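Long-range contact in TATA-box-binding protein (Sulfolobus acidocaldarius, PDB 1MP9), which probably binds the TATA box near the start site of transcription and helps activate archaeal genes transcribed by RNA polymerase: residues N108-A113 with K159-G164. Residues are numbered along the deposited sequence; the frame is centred on the assembly and turned at random.
Sequences NIVASA and KMVITG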
loop_
_atom_site.group_PDB
_atom_site.type_symbol
_atom_site.label_atom_id
_atom_site.label_comp_id
_atom_site.label_asym_id
_atom_site.label_seq_id
_atom_site.Cartn_x
_atom_site.Cartn_y
_atom_site.Cartn_z
ATOM N N ASN A 108 -8.448 -12.018 -4.399
ATOM C CA ASN A 108 -8.339 -10.636 -3.932
ATOM C C ASN A 108 -9.532 -9.842 -4.428
ATOM O O ASN A 108 -10.082 -10.140 -5.480
ATOM C CB ASN A 108 -7.066 -9.939 -4.470
ATOM C CG ASN A 108 -6.897 -8.499 -3.920
ATOM O OD1 ASN A 108 -6.488 -7.564 -4.636
ATOM N ND2 ASN A 108 -7.171 -8.334 -2.661
ATOM N N ILE A 109 -9.913 -8.840 -3.647
ATOM C CA ILE A 109 -10.996 -7.963 -4.022
ATOM C C ILE A 109 -10.412 -6.561 -3.971
ATOM O O ILE A 109 -9.741 -6.213 -3.003
ATOM C CB ILE A 109 -12.152 -8.048 -3.024
ATOM C CG1 ILE A 109 -12.784 -9.445 -3.084
ATOM C CG2 ILE A 109 -13.196 -6.960 -3.360
ATOM C CD1 ILE A 109 -13.943 -9.624 -2.118
ATOM N N VAL A 110 -10.594 -5.771 -5.023
ATOM C CA VAL A 110 -10.092 -4.405 -4.960
ATOM C C VAL A 110 -11.352 -3.560 -4.928
ATOM O O VAL A 110 -12.245 -3.737 -5.756
ATOM C CB VAL A 110 -9.262 -3.992 -6.209
ATOM C CG1 VAL A 110 -8.902 -2.461 -6.084
ATOM C CG2 VAL A 110 -7.970 -4.862 -6.317
ATOM N N ALA A 111 -11.460 -2.668 -3.962
ATOM C CA ALA A 111 -12.650 -1.818 -3.887
ATOM C C ALA A 111 -12.240 -0.407 -3.683
ATOM O O ALA A 111 -11.093 -0.130 -3.301
ATOM C CB ALA A 111 -13.547 -2.214 -2.682
ATOM N N SER A 112 -13.175 0.498 -3.942
ATOM C CA SER A 112 -12.920 1.900 -3.667
ATOM C C SER A 112 -13.992 2.298 -2.647
ATOM O O SER A 112 -14.964 1.546 -2.399
ATOM C CB SER A 112 -13.052 2.776 -4.914
ATOM O OG SER A 112 -14.336 2.652 -5.497
ATOM N N ALA A 113 -13.771 3.442 -2.001
ATOM C CA ALA A 113 -14.736 3.968 -1.065
ATOM C C ALA A 113 -14.671 5.470 -1.084
ATOM O O ALA A 113 -13.646 6.064 -1.463
ATOM C CB ALA A 113 -14.471 3.475 0.345
ATOM N N LYS A 159 -11.567 9.855 -0.623
ATOM C CA LYS A 159 -11.552 8.704 -1.502
ATOM C C LYS A 159 -10.556 7.708 -0.943
ATOM O O LYS A 159 -9.578 8.074 -0.315
ATOM C CB LYS A 159 -11.124 9.090 -2.897
ATOM C CG LYS A 159 -10.969 7.898 -3.846
ATOM C CD LYS A 159 -10.666 8.377 -5.262
ATOM C CE LYS A 159 -9.233 8.928 -5.418
ATOM N NZ LYS A 159 -9.015 9.593 -6.753
ATOM N N MET A 160 -10.815 6.438 -1.181
ATOM C CA MET A 160 -9.948 5.398 -0.654
ATOM C C MET A 160 -9.941 4.242 -1.604
ATOM O O MET A 160 -10.909 4.025 -2.356
ATOM C CB MET A 160 -10.502 4.810 0.651
ATOM C CG MET A 160 -10.351 5.558 1.936
ATOM S SD MET A 160 -11.399 4.628 3.158
ATOM C CE MET A 160 -10.455 3.098 3.331
ATOM N N VAL A 161 -8.865 3.471 -1.529
ATOM C CA VAL A 161 -8.765 2.258 -2.297
ATOM C C VAL A 161 -8.491 1.166 -1.232
ATOM O O VAL A 161 -7.678 1.358 -0.305
ATOM C CB VAL A 161 -7.616 2.311 -3.289
ATOM C CG1 VAL A 161 -7.460 0.945 -3.984
ATOM C CG2 VAL A 161 -7.878 3.384 -4.349
ATOM N N ILE A 162 -9.183 0.048 -1.333
ATOM C CA ILE A 162 -8.982 -1.024 -0.363
ATOM C C ILE A 162 -8.596 -2.298 -1.108
ATOM O O ILE A 162 -9.329 -2.735 -2.003
ATOM C CB ILE A 162 -10.272 -1.325 0.433
ATOM C CG1 ILE A 162 -10.803 -0.065 1.130
ATOM C CG2 ILE A 162 -9.989 -2.415 1.469
ATOM C CD1 ILE A 162 -11.711 0.833 0.247
ATOM N N THR A 163 -7.459 -2.898 -0.766
ATOM C CA THR A 163 -7.064 -4.128 -1.439
ATOM C C THR A 163 -6.578 -5.196 -0.429
ATOM O O THR A 163 -6.101 -4.867 0.657
ATOM C CB THR A 163 -5.941 -3.849 -2.512
ATOM O OG1 THR A 163 -5.587 -5.062 -3.176
ATOM C CG2 THR A 163 -4.663 -3.294 -1.845
ATOM N N GLY A 164 -6.692 -6.465 -0.791
ATOM C CA GLY A 164 -6.220 -7.505 0.111
ATOM C C GLY A 164 -7.339 -8.371 0.661
ATOM O O GLY A 164 -7.106 -9.486 1.078
HETATM O O HOH W 1 -9.851 -5.535 -0.455
#
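In the second repeat of the saddle-shaped TBP fold, A111 and A113 of the strand 103-114 pair antiparallel with I162 and M160 of the strand 159-165, two neighbours in the curved sheet that runs through both repeats. Each is a hydrogen-bonded pair. A111 N reaches I162 O at 2.9 Å, and the return bond from I162 N to A111 O, 2.7 Å, is nearly straight at 174°. Around A113 the bonds bend: A113 N donates to M160 O at 2.9 Å, and M160 N meets A113 O with an N-H...O angle of only 137°. CA-H...O contacts fill in between, the shortest from S112 CA to M160 O at 3.2 Å.

A111, A113, M160 and I162 face the long helix 168-184, where V171, V175 and I178 cover them. I162 carries its CG1 anti to the carbonyl carbon (chi1 -56°), and from there CD1 reaches across to A113 CB at 3.8 Å. M160 meets the same methyl through its CB, while its thioether end leads away from the partner strand.

V110, S112, V161 and T163 occupy the concave face, which in TBP relatives binds DNA; here the second subunit packs on it, with M132, E134 and Q137 of that subunit against these four residues. S112 OG is hydrogen-bonded to E16 of the adjoining strand 12-23, and V110 CG2 lies beside T163 OG1.

Near G164, where the chain turns a corner, a water links the two strands, donating to I109 O at 2.6 Å and, weakly, to I162 O at 3.2 Å.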